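Local structure of cytochrome c class I (Sideroxydans lithotrophicus, 4XXL) at residues E72-I76 / I107-D112. The protein binds a covalently attached heme c and probably serves as a small electron-shuttling cytochrome in lithoautotrophic growth. Sequence-based numbering, arbitrary orientation.
Sequences EAKLI and IKNLVD. With HEC (heme c), chain B.
Val111 pushes its two methyls against helix 71-81, CG1 lying 3.6 Å from Leu75 CB and CG2 3.9 Å from Ile76 CG1. This is the centre of a helix-helix crossing in a class I cytochrome c fold, where the C-terminal helix 104-115 packs on the helix 71-81 beside the heme. Both segments are regular alpha helix (phi -58° to -78°, psi -32° to -47°); their axes come within 9.5 Å and their N-to-C directions differ by 116°, with Leu75 and Val111 in register, CA to CA 6.4 Å. Val111 (chi1 t) also sits 3.7 Å by CG1 from Glu72 O, the carbonyl that accepts the helical bond from Ile76 N. Ile76, chi1 m and chi2 t, brings CD1 to 4.2 Å from Lys108 CA. Leu75 (m, t) faces two ways: its CB meets Val111, while CD2 reaches 3.9 Å from heme CMA. Leu110, one residue before Val111, puts CD2 3.9 Å from heme CMB, so both helices help wall the heme pocket. At the more exposed margin, Glu72 and Lys108 extend their side chains (chi1 and chi2 t) into a salt-bridge network with Asp112: Lys108 NZ donates to Glu72 OE1 at 3.0 Å and to Asp112 OD2, also at 3.0 Å, and Glu72 OE1 stands just 2.5 Å from Asp112 OD1.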
loop_
_atom_site.group_PDB
_atom_site.type_symbol
_atom_site.label_atom_id
_atom_site.label_comp_id
_atom_site.label_asym_id
_atom_site.label_seq_id
_atom_site.Cartn_x
_atom_site.Cartn_y
_atom_site.Cartn_z
ATOM N N GLU A 72 -10.412 -1.165 -2.989
ATOM C CA GLU A 72 -9.386 -1.818 -3.803
ATOM C C GLU A 72 -8.968 -1.011 -5.024
ATOM O O GLU A 72 -7.785 -0.806 -5.291
ATOM C CB GLU A 72 -9.912 -3.181 -4.296
ATOM C CG GLU A 72 -8.919 -4.078 -5.053
ATOM C CD GLU A 72 -9.563 -5.386 -5.517
ATOM O OE1 GLU A 72 -9.383 -6.433 -4.891
ATOM O OE2 GLU A 72 -10.283 -5.378 -6.550
ATOM N N ALA A 73 -9.952 -0.499 -5.754
ATOM C CA ALA A 73 -9.619 0.274 -6.946
ATOM C C ALA A 73 -8.816 1.540 -6.544
ATOM O O ALA A 73 -7.877 1.971 -7.238
ATOM C CB ALA A 73 -10.865 0.681 -7.692
ATOM N N LYS A 74 -9.222 2.156 -5.412
ATOM C CA LYS A 74 -8.540 3.378 -4.969
ATOM C C LYS A 74 -7.077 3.143 -4.627
ATOM O O LYS A 74 -6.244 4.016 -4.937
ATOM C CB LYS A 74 -9.184 4.029 -3.758
ATOM C CG LYS A 74 -10.473 4.776 -4.048
ATOM C CD LYS A 74 -10.260 6.276 -4.214
ATOM C CE LYS A 74 -11.337 7.084 -3.480
ATOM N NZ LYS A 74 -12.570 7.296 -4.294
ATOM N N LEU A 75 -6.797 2.028 -3.953
ATOM C CA LEU A 75 -5.394 1.761 -3.574
ATOM C C LEU A 75 -4.590 1.237 -4.767
ATOM O O LEU A 75 -3.387 1.535 -4.880
ATOM C CB LEU A 75 -5.256 0.798 -2.378
ATOM C CG LEU A 75 -5.685 1.336 -0.981
ATOM C CD1 LEU A 75 -5.236 0.413 0.123
ATOM C CD2 LEU A 75 -5.120 2.753 -0.727
ATOM N N ILE A 76 -5.233 0.500 -5.660
ATOM C CA ILE A 76 -4.521 0.112 -6.921
ATOM C C ILE A 76 -4.111 1.386 -7.679
ATOM O O ILE A 76 -2.956 1.481 -8.152
ATOM C CB ILE A 76 -5.343 -0.830 -7.829
ATOM C CG1 ILE A 76 -5.459 -2.170 -7.131
ATOM C CG2 ILE A 76 -4.694 -0.920 -9.214
ATOM C CD1 ILE A 76 -6.412 -3.172 -7.795
ATOM N N ILE A 107 -0.249 -6.939 -7.926
ATOM C CA ILE A 107 -0.528 -5.610 -7.339
ATOM C C ILE A 107 -1.868 -5.713 -6.598
ATOM O O ILE A 107 -2.005 -5.273 -5.444
ATOM C CB ILE A 107 -0.529 -4.545 -8.398
ATOM C CG1 ILE A 107 0.893 -4.253 -8.845
ATOM C CG2 ILE A 107 -1.136 -3.254 -7.881
ATOM C CD1 ILE A 107 1.040 -3.470 -10.134
ATOM N N LYS A 108 -2.857 -6.335 -7.234
ATOM C CA LYS A 108 -4.186 -6.549 -6.616
ATOM C C LYS A 108 -4.054 -7.347 -5.303
ATOM O O LYS A 108 -4.692 -7.084 -4.307
ATOM C CB LYS A 108 -5.156 -7.265 -7.592
ATOM C CG LYS A 108 -6.557 -7.448 -7.044
ATOM C CD LYS A 108 -7.499 -8.114 -8.051
ATOM C CE LYS A 108 -8.906 -8.344 -7.542
ATOM N NZ LYS A 108 -8.937 -9.104 -6.249
ATOM N N ASN A 109 -3.262 -8.410 -5.351
ATOM C CA ASN A 109 -3.087 -9.231 -4.170
ATOM C C ASN A 109 -2.412 -8.454 -3.038
ATOM O O ASN A 109 -2.814 -8.561 -1.852
ATOM C CB ASN A 109 -2.250 -10.468 -4.529
ATOM C CG ASN A 109 -2.031 -11.359 -3.357
ATOM O OD1 ASN A 109 -2.960 -11.963 -2.863
ATOM N ND2 ASN A 109 -0.801 -11.409 -2.883
ATOM N N LEU A 110 -1.473 -7.597 -3.375
ATOM C CA LEU A 110 -0.842 -6.776 -2.337
ATOM C C LEU A 110 -1.846 -5.750 -1.709
ATOM O O LEU A 110 -1.916 -5.637 -0.483
ATOM C CB LEU A 110 0.331 -5.996 -2.876
ATOM C CG LEU A 110 0.942 -4.932 -1.961
ATOM C CD1 LEU A 110 1.412 -5.468 -0.624
ATOM C CD2 LEU A 110 2.134 -4.336 -2.667
ATOM N N VAL A 111 -2.650 -5.089 -2.526
ATOM C CA VAL A 111 -3.698 -4.187 -2.064
ATOM C C VAL A 111 -4.657 -4.934 -1.169
ATOM O O VAL A 111 -5.059 -4.462 -0.106
ATOM C CB VAL A 111 -4.386 -3.495 -3.269
ATOM C CG1 VAL A 111 -5.694 -2.754 -2.866
ATOM C CG2 VAL A 111 -3.393 -2.469 -3.850
ATOM N N ASP A 112 -5.066 -6.113 -1.614
ATOM C CA ASP A 112 -6.048 -6.890 -0.846
ATOM C C ASP A 112 -5.482 -7.265 0.538
ATOM O O ASP A 112 -6.184 -7.221 1.568
ATOM C CB ASP A 112 -6.543 -8.124 -1.592
ATOM C CG ASP A 112 -7.377 -7.800 -2.812
ATOM O OD1 ASP A 112 -7.892 -6.674 -2.926
ATOM O OD2 ASP A 112 -7.539 -8.701 -3.631
HETATM FE FE HEC B . 3.395 4.468 0.677
HETATM C CHA HEC B . 0.692 6.406 1.696
HETATM C CHB HEC B . 1.278 1.815 0.048
HETATM C CHC HEC B . 5.999 2.749 -0.802
HETATM C CHD HEC B . 5.549 6.775 1.856
HETATM N NA HEC B . 1.353 4.214 0.802
HETATM C C1A HEC B . 0.465 5.090 1.314
HETATM C C2A HEC B . -0.791 4.433 1.364
HETATM C C3A HEC B . -0.593 3.147 0.920
HETATM C C4A HEC B . 0.778 3.007 0.570
HETATM C CMA HEC B . -1.588 2.031 0.833
HETATM C CAA HEC B . -2.072 5.107 1.854
HETATM C CBA HEC B . -2.733 5.819 0.696
HETATM C CGA HEC B . -4.088 6.418 1.032
HETATM O O1A HEC B . -4.416 6.580 2.216
HETATM O O2A HEC B . -4.917 6.621 0.082
HETATM N NB HEC B . 3.617 2.652 -0.189
HETATM C C1B HEC B . 2.622 1.715 -0.351
HETATM C C2B HEC B . 3.158 0.573 -1.021
HETATM C C3B HEC B . 4.455 0.791 -1.292
HETATM C C4B HEC B . 4.764 2.122 -0.786
HETATM C CMB HEC B . 2.359 -0.645 -1.386
HETATM C CAB HEC B . 5.425 -0.014 -2.064
HETATM C CBB HEC B . 4.990 -0.154 -3.402
HETATM N NC HEC B . 5.453 4.729 0.593
HETATM C C1C HEC B . 6.263 3.893 -0.106
HETATM C C2C HEC B . 7.561 4.376 0.156
HETATM C C3C HEC B . 7.518 5.478 0.988
HETATM C C4C HEC B . 6.124 5.695 1.202
HETATM C CMC HEC B . 8.772 3.678 -0.344
HETATM C CAC HEC B . 8.694 6.265 1.547
HETATM C CBC HEC B . 9.650 6.779 0.661
HETATM N ND HEC B . 3.158 6.212 1.508
HETATM C C1D HEC B . 4.162 7.034 1.974
HETATM C C2D HEC B . 3.615 8.287 2.553
HETATM C C3D HEC B . 2.297 8.155 2.491
HETATM C C4D HEC B . 1.995 6.847 1.877
HETATM C CMD HEC B . 4.411 9.402 3.113
HETATM C CAD HEC B . 1.241 9.144 3.012
HETATM C CBD HEC B . 0.846 10.121 1.943
HETATM C CGD HEC B . -0.195 11.169 2.352
HETATM O O1D HEC B . -0.991 11.006 3.327
HETATM O O2D HEC B . -0.294 12.194 1.627
#